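Local coordinates for protein 3-alpha-hydroxysteroid dehydrogenase (Pseudomonas sp., PDB 2DKN) that catalyses the NAD-dependent oxidation of the 3-alpha-hydroxyl group of steroids, and the reverse reduction, as a Rossmann-fold short-chain dehydrogenase, at residues 3-8 with 61-66; 11-16 with 218-223; 107-112 with 176-181. One frame throughout, in Å; residues are numbered along the deposited sequence.

In the fold
All three contacts belong to one Rossmann fold, a seven-stranded parallel sheet of order 3-2-1-4-5-6-7 between layers of helices. Contact 1 pairs strands 3-7 and 65-68, contact 3 pairs strands 108-112 and 177-183, and 65-68 lies beside 108-112, so the two, their centres about 11 Å apart, form one stretch of sheet. Contact 2, centred about 15 Å from each, is a helix pair on that sheet. Contacts 1 and 2 interlock along the chain, since residues 11-16 fall between 3-8 and 61-66; contact 1 closes before contact 3 opens. Contact 2 spans contact 3, tying the first helix to a late one beside the NADH phosphates; all three reach the coenzyme at the strands' C-terminal ends.

Contact 1: residues 3-8 with 61-66; sequences VIAITG and GVLDGL. With NAI (1,4-dihydronicotinamide adenine dinucleotide), chain C.
V3-A5 and D64-L66 run parallel, with I4 opposite G65 and A5 opposite L66, CA atoms 4.2 and 4.7 Å apart. A5 N donates to G65 O over 2.9 Å, from above the carbonyl plane. One step earlier V3 O takes D64 N at 3.0 Å, in its carbonyl plane, and a weak bond from G65 N. The carboxylate of D64 adds a side-chain bond to the start of the ladder: its CG lies beside the backbone N (chi1 -52°), which swings OD1 to V3 N at 2.9 Å, nearly straight (166°) and on the anti lone pair. An aspartate suits this place, since OD2 also accepts from Q105 N. This is the junction of strands 3-7 and 65-68 in the Rossmann fold, where the chain crosses between the sheet's two halves; strand 3-7 leads into G8, whose CA meets O4B of the NADH adenosine ribose. Glycine fits at 65 because a CB would collide with I4 CG1. On the other face, the A5 methyl meets L66 CD1 at 3.8 Å. L63 crosses V3 at about a right angle, and its CD2 lies 4.1 Å from both V3 CG1 and A5 CB. L63 and L66 pack on L101 of helix 79-102.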
loop_
_atom_site.group_PDB
_atom_site.type_symbol
_atom_site.label_atom_id
_atom_site.label_comp_id
_atom_site.label_asym_id
_atom_site.label_seq_id
_atom_site.Cartn_x
_atom_site.Cartn_y
_atom_site.Cartn_z
ATOM N N VAL A 3 -19.771 -6.945 -10.729
ATOM C CA VAL A 3 -20.628 -7.166 -9.557
ATOM C C VAL A 3 -19.712 -7.350 -8.343
ATOM O O VAL A 3 -18.871 -8.246 -8.325
ATOM C CB VAL A 3 -21.474 -8.426 -9.718
ATOM C CG1 VAL A 3 -22.340 -8.673 -8.459
ATOM C CG2 VAL A 3 -22.344 -8.302 -10.989
ATOM N N ILE A 4 -19.868 -6.472 -7.360
ATOM C CA ILE A 4 -18.955 -6.423 -6.220
ATOM C C ILE A 4 -19.764 -6.422 -4.929
ATOM O O ILE A 4 -20.671 -5.601 -4.774
ATOM C CB ILE A 4 -18.083 -5.164 -6.263
ATOM C CG1 ILE A 4 -17.274 -5.109 -7.562
ATOM C CG2 ILE A 4 -17.139 -5.126 -5.042
ATOM C CD1 ILE A 4 -17.029 -3.703 -8.008
ATOM N N ALA A 5 -19.436 -7.348 -4.019
ATOM C CA ALA A 5 -20.033 -7.398 -2.684
ATOM C C ALA A 5 -19.186 -6.606 -1.699
ATOM O O ALA A 5 -17.954 -6.699 -1.715
ATOM C CB ALA A 5 -20.141 -8.835 -2.219
ATOM N N ILE A 6 -19.847 -5.852 -0.819
ATOM C CA ILE A 6 -19.126 -5.032 0.170
ATOM C C ILE A 6 -19.753 -5.257 1.552
ATOM O O ILE A 6 -20.924 -4.910 1.760
ATOM C CB ILE A 6 -19.267 -3.526 -0.132
ATOM C CG1 ILE A 6 -18.678 -3.165 -1.492
ATOM C CG2 ILE A 6 -18.572 -2.680 0.990
ATOM C CD1 ILE A 6 -18.872 -1.645 -1.831
ATOM N N THR A 7 -19.008 -5.847 2.487
ATOM C CA THR A 7 -19.508 -5.916 3.859
ATOM C C THR A 7 -19.227 -4.590 4.537
ATOM O O THR A 7 -18.222 -3.937 4.231
ATOM C CB THR A 7 -18.872 -7.047 4.683
ATOM O OG1 THR A 7 -17.508 -6.701 5.008
ATOM C CG2 THR A 7 -18.946 -8.386 3.919
ATOM N N GLY A 8 -20.122 -4.178 5.433
ATOM C CA GLY A 8 -20.019 -2.870 6.088
ATOM C C GLY A 8 -20.428 -1.685 5.210
ATOM O O GLY A 8 -19.960 -0.567 5.401
ATOM N N GLY A 61 -24.038 -16.751 -8.101
ATOM C CA GLY A 61 -22.869 -17.596 -7.852
ATOM C C GLY A 61 -21.619 -17.201 -8.622
ATOM O O GLY A 61 -20.680 -18.003 -8.717
ATOM N N VAL A 62 -21.627 -15.985 -9.189
ATOM C CA VAL A 62 -20.477 -15.391 -9.905
ATOM C C VAL A 62 -20.214 -13.963 -9.398
ATOM O O VAL A 62 -21.069 -13.071 -9.508
ATOM C CB VAL A 62 -20.682 -15.376 -11.450
ATOM C CG1 VAL A 62 -19.539 -14.640 -12.142
ATOM C CG2 VAL A 62 -20.770 -16.792 -11.986
ATOM N N LEU A 63 -19.023 -13.754 -8.841
ATOM C CA LEU A 63 -18.691 -12.498 -8.191
ATOM C C LEU A 63 -17.401 -11.961 -8.787
ATOM O O LEU A 63 -16.439 -12.698 -8.915
ATOM C CB LEU A 63 -18.428 -12.759 -6.708
ATOM C CG LEU A 63 -19.171 -12.007 -5.607
ATOM C CD1 LEU A 63 -18.316 -11.989 -4.352
ATOM C CD2 LEU A 63 -19.764 -10.619 -5.933
ATOM N N ASP A 64 -17.371 -10.688 -9.146
ATOM C CA ASP A 64 -16.128 -10.106 -9.646
ATOM C C ASP A 64 -15.309 -9.405 -8.572
ATOM O O ASP A 64 -14.133 -9.163 -8.768
ATOM C CB ASP A 64 -16.428 -9.106 -10.757
ATOM C CG ASP A 64 -17.297 -9.697 -11.827
ATOM O OD1 ASP A 64 -18.402 -9.159 -12.059
ATOM O OD2 ASP A 64 -16.896 -10.731 -12.385
ATOM N N GLY A 65 -15.933 -9.065 -7.449
ATOM C CA GLY A 65 -15.224 -8.308 -6.408
ATOM C C GLY A 65 -15.840 -8.570 -5.049
ATOM O O GLY A 65 -17.045 -8.801 -4.950
ATOM N N LEU A 66 -15.002 -8.606 -4.020
ATOM C CA LEU A 66 -15.484 -8.710 -2.633
ATOM C C LEU A 66 -14.618 -7.799 -1.769
ATOM O O LEU A 66 -13.380 -7.873 -1.826
ATOM C CB LEU A 66 -15.378 -10.152 -2.114
ATOM C CG LEU A 66 -15.607 -10.371 -0.603
ATOM C CD1 LEU A 66 -17.056 -9.987 -0.246
ATOM C CD2 LEU A 66 -15.309 -11.802 -0.195
HETATM P PA NAI C . -18.108 2.378 10.436
HETATM O O1A NAI C . -18.571 2.005 11.784
HETATM O O2A NAI C . -18.557 3.680 9.890
HETATM O O5B NAI C . -18.529 1.241 9.389
HETATM C C5B NAI C . -18.384 -0.115 9.699
HETATM C C4B NAI C . -19.632 -0.829 9.200
HETATM O O4B NAI C . -19.435 -2.189 9.537
HETATM C C3B NAI C . -20.910 -0.349 9.884
HETATM O O3B NAI C . -21.942 -0.113 8.946
HETATM C C2B NAI C . -21.270 -1.555 10.734
HETATM O O2B NAI C . -22.652 -1.709 10.972
HETATM C C1B NAI C . -20.655 -2.720 9.952
HETATM N N9A NAI C . -20.538 -3.829 10.909
HETATM C C8A NAI C . -19.898 -3.824 12.133
HETATM N N7A NAI C . -20.123 -5.029 12.715
HETATM C C5A NAI C . -20.912 -5.782 11.894
HETATM C C6A NAI C . -21.463 -7.066 11.988
HETATM N N6A NAI C . -21.403 -7.804 13.117
HETATM N N1A NAI C . -22.234 -7.534 10.942
HETATM C C2A NAI C . -22.472 -6.761 9.827
HETATM N N3A NAI C . -21.937 -5.496 9.729
HETATM C C4A NAI C . -21.179 -5.017 10.759
HETATM O O3 NAI C . -16.510 2.264 10.520
HETATM P PN NAI C . -15.428 2.464 9.343
HETATM O O1N NAI C . -16.054 2.674 8.027
HETATM O O2N NAI C . -14.483 3.485 9.832
HETATM O O5D NAI C . -14.712 1.030 9.397
HETATM C C5D NAI C . -14.611 0.212 8.240
HETATM C C4D NAI C . -13.390 -0.676 8.445
HETATM O O4D NAI C . -12.243 0.164 8.494
HETATM C C3D NAI C . -13.414 -1.448 9.762
HETATM O O3D NAI C . -12.894 -2.748 9.508
HETATM C C2D NAI C . -12.394 -0.701 10.620
HETATM O O2D NAI C . -11.767 -1.561 11.531
HETATM C C1D NAI C . -11.407 -0.220 9.565
HETATM N N1N NAI C . -10.569 0.922 10.022
HETATM C C2N NAI C . -11.161 2.104 10.371
HETATM C C3N NAI C . -10.376 3.167 10.788
HETATM C C7N NAI C . -11.017 4.491 11.116
HETATM O O7N NAI C . -10.176 5.445 11.666
HETATM N N7N NAI C . -12.321 4.727 10.876
HETATM C C4N NAI C . -8.975 3.035 10.845
HETATM C C5N NAI C . -8.381 1.820 10.444
HETATM C C6N NAI C . -9.201 0.776 10.040
#

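Contact 2: residues 11-16 with 218-223. With NAI (1,4-dihydronicotinamide adenine dinucleotide), chain C.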
loop_
_atom_site.group_PDB
_atom_site.type_symbol
_atom_site.label_atom_id
_atom_site.label_comp_id
_atom_site.label_asym_id
_atom_site.label_seq_id
_atom_site.Cartn_x
_atom_site.Cartn_y
_atom_site.Cartn_z
ATOM N N SER A 11 -22.193 2.309 6.323
ATOM C CA SER A 11 -21.527 3.408 7.027
ATOM C C SER A 11 -20.090 3.592 6.572
ATOM O O SER A 11 -19.495 2.678 6.003
ATOM C CB SER A 11 -21.561 3.147 8.547
ATOM O OG SER A 11 -21.047 4.240 9.311
ATOM N N GLY A 12 -19.516 4.738 6.940
ATOM C CA GLY A 12 -18.088 4.987 6.788
ATOM C C GLY A 12 -17.462 4.625 5.460
ATOM O O GLY A 12 -17.968 5.027 4.411
ATOM N N ILE A 13 -16.359 3.878 5.522
ATOM C CA ILE A 13 -15.577 3.483 4.336
ATOM C C ILE A 13 -16.402 2.638 3.356
ATOM O O ILE A 13 -16.362 2.864 2.157
ATOM C CB ILE A 13 -14.291 2.711 4.719
ATOM C CG1 ILE A 13 -13.387 3.594 5.579
ATOM C CG2 ILE A 13 -13.551 2.204 3.452
ATOM C CD1 ILE A 13 -12.286 2.826 6.295
ATOM N N GLY A 14 -17.155 1.680 3.882
ATOM C CA GLY A 14 -17.976 0.810 3.047
ATOM C C GLY A 14 -19.050 1.564 2.289
ATOM O O GLY A 14 -19.326 1.275 1.114
ATOM N N ALA A 15 -19.665 2.524 2.975
ATOM C CA ALA A 15 -20.690 3.384 2.371
ATOM C C ALA A 15 -20.064 4.242 1.271
ATOM O O ALA A 15 -20.636 4.408 0.195
ATOM C CB ALA A 15 -21.308 4.273 3.433
ATOM N N ALA A 16 -18.871 4.756 1.538
ATOM C CA ALA A 16 -18.190 5.602 0.562
ATOM C C ALA A 16 -17.854 4.784 -0.688
ATOM O O ALA A 16 -17.990 5.256 -1.823
ATOM C CB ALA A 16 -16.938 6.221 1.179
ATOM N N ARG A 218 -13.912 8.428 1.476
ATOM C CA ARG A 218 -13.771 8.274 0.033
ATOM C C ARG A 218 -12.303 8.045 -0.377
ATOM O O ARG A 218 -12.052 7.392 -1.390
ATOM C CB ARG A 218 -14.342 9.500 -0.678
ATOM C CG ARG A 218 -13.999 9.626 -2.147
ATOM C CD ARG A 218 -14.868 8.791 -3.036
ATOM N NE ARG A 218 -14.734 9.238 -4.423
ATOM C CZ ARG A 218 -15.745 9.633 -5.190
ATOM N NH1 ARG A 218 -15.505 10.017 -6.440
ATOM N NH2 ARG A 218 -16.993 9.617 -4.719
ATOM N N GLU A 219 -11.352 8.598 0.376
ATOM C CA GLU A 219 -9.923 8.440 0.035
ATOM C C GLU A 219 -9.495 6.979 0.228
ATOM O O GLU A 219 -8.718 6.418 -0.569
ATOM C CB GLU A 219 -9.045 9.373 0.875
ATOM C CG GLU A 219 -9.352 10.833 0.619
ATOM C CD GLU A 219 -8.489 11.747 1.421
ATOM O OE1 GLU A 219 -7.512 12.254 0.846
ATOM O OE2 GLU A 219 -8.779 11.971 2.612
ATOM N N VAL A 220 -10.020 6.349 1.269
ATOM C CA VAL A 220 -9.791 4.914 1.455
ATOM C C VAL A 220 -10.522 4.115 0.384
ATOM O O VAL A 220 -9.961 3.177 -0.175
ATOM C CB VAL A 220 -10.177 4.441 2.864
ATOM C CG1 VAL A 220 -10.005 2.905 2.976
ATOM C CG2 VAL A 220 -9.297 5.157 3.902
ATOM N N ALA A 221 -11.758 4.506 0.070
ATOM C CA ALA A 221 -12.514 3.839 -0.973
ATOM C C ALA A 221 -11.775 3.843 -2.319
ATOM O O ALA A 221 -11.796 2.843 -3.055
ATOM C CB ALA A 221 -13.880 4.499 -1.114
ATOM N N GLU A 222 -11.100 4.952 -2.634
ATOM C CA GLU A 222 -10.387 5.054 -3.920
ATOM C C GLU A 222 -9.254 4.054 -3.966
ATOM O O GLU A 222 -9.025 3.443 -4.983
ATOM C CB GLU A 222 -9.820 6.458 -4.143
ATOM C CG GLU A 222 -10.873 7.515 -4.456
ATOM C CD GLU A 222 -11.299 7.539 -5.900
ATOM O OE1 GLU A 222 -11.986 8.515 -6.282
ATOM O OE2 GLU A 222 -10.982 6.592 -6.654
ATOM N N ALA A 223 -8.532 3.904 -2.861
ATOM C CA ALA A 223 -7.473 2.879 -2.798
ATOM C C ALA A 223 -8.037 1.458 -2.958
ATOM O O ALA A 223 -7.460 0.606 -3.665
ATOM C CB ALA A 223 -6.709 3.012 -1.516
HETATM P PA NAI C . -18.108 2.378 10.436
HETATM O O1A NAI C . -18.571 2.005 11.784
HETATM O O2A NAI C . -18.557 3.680 9.890
HETATM O O5B NAI C . -18.529 1.241 9.389
HETATM C C5B NAI C . -18.384 -0.115 9.699
HETATM C C4B NAI C . -19.632 -0.829 9.200
HETATM O O4B NAI C . -19.435 -2.189 9.537
HETATM C C3B NAI C . -20.910 -0.349 9.884
HETATM O O3B NAI C . -21.942 -0.113 8.946
HETATM C C2B NAI C . -21.270 -1.555 10.734
HETATM O O2B NAI C . -22.652 -1.709 10.972
HETATM C C1B NAI C . -20.655 -2.720 9.952
HETATM N N9A NAI C . -20.538 -3.829 10.909
HETATM C C8A NAI C . -19.898 -3.824 12.133
HETATM N N7A NAI C . -20.123 -5.029 12.715
HETATM C C5A NAI C . -20.912 -5.782 11.894
HETATM C C6A NAI C . -21.463 -7.066 11.988
HETATM N N6A NAI C . -21.403 -7.804 13.117
HETATM N N1A NAI C . -22.234 -7.534 10.942
HETATM C C2A NAI C . -22.472 -6.761 9.827
HETATM N N3A NAI C . -21.937 -5.496 9.729
HETATM C C4A NAI C . -21.179 -5.017 10.759
HETATM O O3 NAI C . -16.510 2.264 10.520
HETATM P PN NAI C . -15.428 2.464 9.343
HETATM O O1N NAI C . -16.054 2.674 8.027
HETATM O O2N NAI C . -14.483 3.485 9.832
HETATM O O5D NAI C . -14.712 1.030 9.397
HETATM C C5D NAI C . -14.611 0.212 8.240
HETATM C C4D NAI C . -13.390 -0.676 8.445
HETATM O O4D NAI C . -12.243 0.164 8.494
HETATM C C3D NAI C . -13.414 -1.448 9.762
HETATM O O3D NAI C . -12.894 -2.748 9.508
HETATM C C2D NAI C . -12.394 -0.701 10.620
HETATM O O2D NAI C . -11.767 -1.561 11.531
HETATM C C1D NAI C . -11.407 -0.220 9.565
HETATM N N1N NAI C . -10.569 0.922 10.022
HETATM C C2N NAI C . -11.161 2.104 10.371
HETATM C C3N NAI C . -10.376 3.167 10.788
HETATM C C7N NAI C . -11.017 4.491 11.116
HETATM O O7N NAI C . -10.176 5.445 11.666
HETATM N N7N NAI C . -12.321 4.727 10.876
HETATM C C4N NAI C . -8.975 3.035 10.845
HETATM C C5N NAI C . -8.381 1.820 10.444
HETATM C C6N NAI C . -9.201 0.776 10.040
HETATM O O HOH W 1 -17.707 7.966 -2.240
#
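I13 holds CG1 beside its backbone N (chi1 -61°) and CG2 anti to that N, which sends the two branches apart: CG2 meets V220 CG1 at 3.6 Å, while CD1 runs to O4D of the nicotinamide ribose, 3.5 Å away. V220, with CG1 anti to its own N (chi1 176°), presents that methyl to both I13 CG2 and I13 CD1. Branched at CB, the two mesh obliquely. The helices 12-16 and 218-223 cross at -63°, their axes approaching to 8.1 Å. Such closeness calls for small residues, and A16 and A221 supply them, their CB atoms 4.2 Å apart; A16 CB also rests on R218 N. Helix 12-23 follows the glycine-rich turn of the Rossmann fold, the dinucleotide-binding element. There S11 OG donates to phosphate oxygen O2A over 2.6 Å, and I13 N to O1N over 2.8 Å. G12 has positive phi, and a side chain there would strike O1N, hence glycine. One water donates to A16 O and accepts from R218 NH2; R218 NE makes a weak salt bridge to E222 OE1. E219 OE1 is hydrogen-bonded to S233 OG of the second subunit, OE2 salt-bridged to R213 of its own chain.

Contact 3: residues 107-112 with 176-181; sequences PAAVIV and VRLNVV. With NAI (1,4-dihydronicotinamide adenine dinucleotide), chain C.
P107 CG, a bump at the ring's corner, rests against V176 CG2 at 3.7 Å, the two side chains crossing at about a right angle. With CG1 anti to its backbone N (chi1 -179°), V176 lays that methyl by the P107 carbonyl and turns CG2 to the ring. Cut back to an alanine here, the side chain would lose both methyls, which would probably open a gap between the P107 ring and L101 of helix 79-102. Strands 108-112 and 177-181 run parallel in register, A108 beside R177 through to V112 beside V181, and five backbone bonds alternate between them, among them A109 N to R177 O at 2.8 Å and V181 N to I111 O at 2.9 Å.

Small residues at the start of strand 108-112 receive long side chains from strand 177-181, in this parallel pairing toward one side of the Rossmann sheet. On one face the small A109 makes a hollow for L178 CD1, 3.7 Å from its CB, and the same methyl fits obliquely against I111 CG1. On the other face A108 CB sits 3.6 Å above the R177 guanidinium plane, toward the rim; the arginine, bent at chi3, is held by I235 O and L227 O. V110 CG1 nestles against V181 CG2 at 3.8 Å. N179 bonds S238 N and I235 O, while its ND2 and A109 O share a water. V112 CG1 reaches NADH O4D at 3.3 Å.

Helices 149-166 and 79-102 cover the face of I111 and L178, helix 217-228 packs on V110, V112 and V181, and strand 65-68 hydrogen-bonds the far edge of strand 108-112.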
loop_
_atom_site.group_PDB
_atom_site.type_symbol
_atom_site.label_atom_id
_atom_site.label_comp_id
_atom_site.label_asym_id
_atom_site.label_seq_id
_atom_site.Cartn_x
_atom_site.Cartn_y
_atom_site.Cartn_z
ATOM N N PRO A 107 -11.295 -11.285 -11.264
ATOM C CA PRO A 107 -11.852 -11.092 -9.926
ATOM C C PRO A 107 -10.785 -10.704 -8.904
ATOM O O PRO A 107 -9.602 -11.096 -9.031
ATOM C CB PRO A 107 -12.401 -12.466 -9.572
ATOM C CG PRO A 107 -11.514 -13.449 -10.357
ATOM C CD PRO A 107 -11.189 -12.705 -11.646
ATOM N N ALA A 108 -11.212 -9.985 -7.873
ATOM C CA ALA A 108 -10.257 -9.513 -6.877
ATOM C C ALA A 108 -11.011 -9.261 -5.586
ATOM O O ALA A 108 -12.202 -8.969 -5.606
ATOM C CB ALA A 108 -9.626 -8.224 -7.358
ATOM N N ALA A 109 -10.294 -9.360 -4.471
ATOM C CA ALA A 109 -10.889 -9.118 -3.157
ATOM C C ALA A 109 -9.975 -8.189 -2.357
ATOM O O ALA A 109 -8.756 -8.160 -2.575
ATOM C CB ALA A 109 -11.124 -10.444 -2.413
ATOM N N VAL A 110 -10.572 -7.400 -1.461
ATOM C CA VAL A 110 -9.800 -6.531 -0.570
ATOM C C VAL A 110 -10.321 -6.658 0.858
ATOM O O VAL A 110 -11.549 -6.637 1.103
ATOM C CB VAL A 110 -9.843 -5.027 -1.004
ATOM C CG1 VAL A 110 -9.005 -4.153 -0.070
ATOM C CG2 VAL A 110 -9.310 -4.866 -2.441
ATOM N N ILE A 111 -9.378 -6.828 1.785
ATOM C CA ILE A 111 -9.701 -6.782 3.206
ATOM C C ILE A 111 -9.319 -5.404 3.717
ATOM O O ILE A 111 -8.229 -4.904 3.414
ATOM C CB ILE A 111 -8.902 -7.839 3.964
ATOM C CG1 ILE A 111 -9.323 -9.245 3.504
ATOM C CG2 ILE A 111 -9.062 -7.695 5.500
ATOM C CD1 ILE A 111 -8.370 -10.332 4.042
ATOM N N VAL A 112 -10.211 -4.786 4.480
ATOM C CA VAL A 112 -9.856 -3.535 5.158
ATOM C C VAL A 112 -9.252 -3.879 6.517
ATOM O O VAL A 112 -9.962 -4.293 7.443
ATOM C CB VAL A 112 -11.048 -2.580 5.311
ATOM C CG1 VAL A 112 -10.595 -1.265 6.005
ATOM C CG2 VAL A 112 -11.637 -2.268 3.926
ATOM N N VAL A 176 -7.766 -15.314 -8.458
ATOM C CA VAL A 176 -8.381 -14.172 -7.777
ATOM C C VAL A 176 -7.288 -13.438 -6.998
ATOM O O VAL A 176 -6.577 -14.062 -6.212
ATOM C CB VAL A 176 -9.471 -14.628 -6.768
ATOM C CG1 VAL A 176 -10.116 -13.405 -6.079
ATOM C CG2 VAL A 176 -10.546 -15.470 -7.442
ATOM N N ARG A 177 -7.140 -12.134 -7.198
ATOM C CA ARG A 177 -6.161 -11.392 -6.398
ATOM C C ARG A 177 -6.758 -11.061 -5.035
ATOM O O ARG A 177 -7.982 -10.896 -4.900
ATOM C CB ARG A 177 -5.710 -10.100 -7.116
ATOM C CG ARG A 177 -4.974 -10.375 -8.428
ATOM C CD ARG A 177 -4.482 -9.097 -9.107
ATOM N NE ARG A 177 -5.598 -8.228 -9.499
ATOM C CZ ARG A 177 -6.005 -7.164 -8.805
ATOM N NH1 ARG A 177 -5.397 -6.804 -7.657
ATOM N NH2 ARG A 177 -7.029 -6.456 -9.263
ATOM N N LEU A 178 -5.903 -10.964 -4.024
ATOM C CA LEU A 178 -6.373 -10.622 -2.679
ATOM C C LEU A 178 -5.345 -9.713 -2.027
ATOM O O LEU A 178 -4.169 -10.089 -1.891
ATOM C CB LEU A 178 -6.536 -11.894 -1.831
ATOM C CG LEU A 178 -6.837 -11.639 -0.355
ATOM C CD1 LEU A 178 -8.172 -10.907 -0.154
ATOM C CD2 LEU A 178 -6.822 -12.974 0.414
ATOM N N ASN A 179 -5.787 -8.528 -1.617
ATOM C CA ASN A 179 -4.911 -7.530 -1.037
ATOM C C ASN A 179 -5.541 -6.952 0.217
ATOM O O ASN A 179 -6.724 -7.164 0.473
ATOM C CB ASN A 179 -4.639 -6.422 -2.060
ATOM C CG ASN A 179 -3.828 -6.928 -3.240
ATOM O OD1 ASN A 179 -2.635 -7.196 -3.113
ATOM N ND2 ASN A 179 -4.471 -7.096 -4.369
ATOM N N VAL A 180 -4.756 -6.235 1.003
ATOM C CA VAL A 180 -5.265 -5.570 2.210
ATOM C C VAL A 180 -5.011 -4.076 2.112
ATOM O O VAL A 180 -3.941 -3.664 1.663
ATOM C CB VAL A 180 -4.512 -6.083 3.452
ATOM C CG1 VAL A 180 -5.006 -5.379 4.739
ATOM C CG2 VAL A 180 -4.630 -7.610 3.569
ATOM N N VAL A 181 -6.005 -3.274 2.494
ATOM C CA VAL A 181 -5.805 -1.836 2.672
ATOM C C VAL A 181 -5.741 -1.585 4.166
ATOM O O VAL A 181 -6.573 -2.086 4.920
ATOM C CB VAL A 181 -6.933 -1.024 1.974
ATOM C CG1 VAL A 181 -6.915 0.400 2.398
ATOM C CG2 VAL A 181 -6.743 -1.111 0.441
HETATM P PA NAI C . -18.108 2.378 10.436
HETATM O O1A NAI C . -18.571 2.005 11.784
HETATM O O2A NAI C . -18.557 3.680 9.890
HETATM O O5B NAI C . -18.529 1.241 9.389
HETATM C C5B NAI C . -18.384 -0.115 9.699
HETATM C C4B NAI C . -19.632 -0.829 9.200
HETATM O O4B NAI C . -19.435 -2.189 9.537
HETATM C C3B NAI C . -20.910 -0.349 9.884
HETATM O O3B NAI C . -21.942 -0.113 8.946
HETATM C C2B NAI C . -21.270 -1.555 10.734
HETATM O O2B NAI C . -22.652 -1.709 10.972
HETATM C C1B NAI C . -20.655 -2.720 9.952
HETATM N N9A NAI C . -20.538 -3.829 10.909
HETATM C C8A NAI C . -19.898 -3.824 12.133
HETATM N N7A NAI C . -20.123 -5.029 12.715
HETATM C C5A NAI C . -20.912 -5.782 11.894
HETATM C C6A NAI C . -21.463 -7.066 11.988
HETATM N N6A NAI C . -21.403 -7.804 13.117
HETATM N N1A NAI C . -22.234 -7.534 10.942
HETATM C C2A NAI C . -22.472 -6.761 9.827
HETATM N N3A NAI C . -21.937 -5.496 9.729
HETATM C C4A NAI C . -21.179 -5.017 10.759
HETATM O O3 NAI C . -16.510 2.264 10.520
HETATM P PN NAI C . -15.428 2.464 9.343
HETATM O O1N NAI C . -16.054 2.674 8.027
HETATM O O2N NAI C . -14.483 3.485 9.832
HETATM O O5D NAI C . -14.712 1.030 9.397
HETATM C C5D NAI C . -14.611 0.212 8.240
HETATM C C4D NAI C . -13.390 -0.676 8.445
HETATM O O4D NAI C . -12.243 0.164 8.494
HETATM C C3D NAI C . -13.414 -1.448 9.762
HETATM O O3D NAI C . -12.894 -2.748 9.508
HETATM C C2D NAI C . -12.394 -0.701 10.620
HETATM O O2D NAI C . -11.767 -1.561 11.531
HETATM C C1D NAI C . -11.407 -0.220 9.565
HETATM N N1N NAI C . -10.569 0.922 10.022
HETATM C C2N NAI C . -11.161 2.104 10.371
HETATM C C3N NAI C . -10.376 3.167 10.788
HETATM C C7N NAI C . -11.017 4.491 11.116
HETATM O O7N NAI C . -10.176 5.445 11.666
HETATM N N7N NAI C . -12.321 4.727 10.876
HETATM C C4N NAI C . -8.975 3.035 10.845
HETATM C C5N NAI C . -8.381 1.820 10.444
HETATM C C6N NAI C . -9.201 0.776 10.040
HETATM O O HOH W 2 -7.263 -6.728 -4.573
#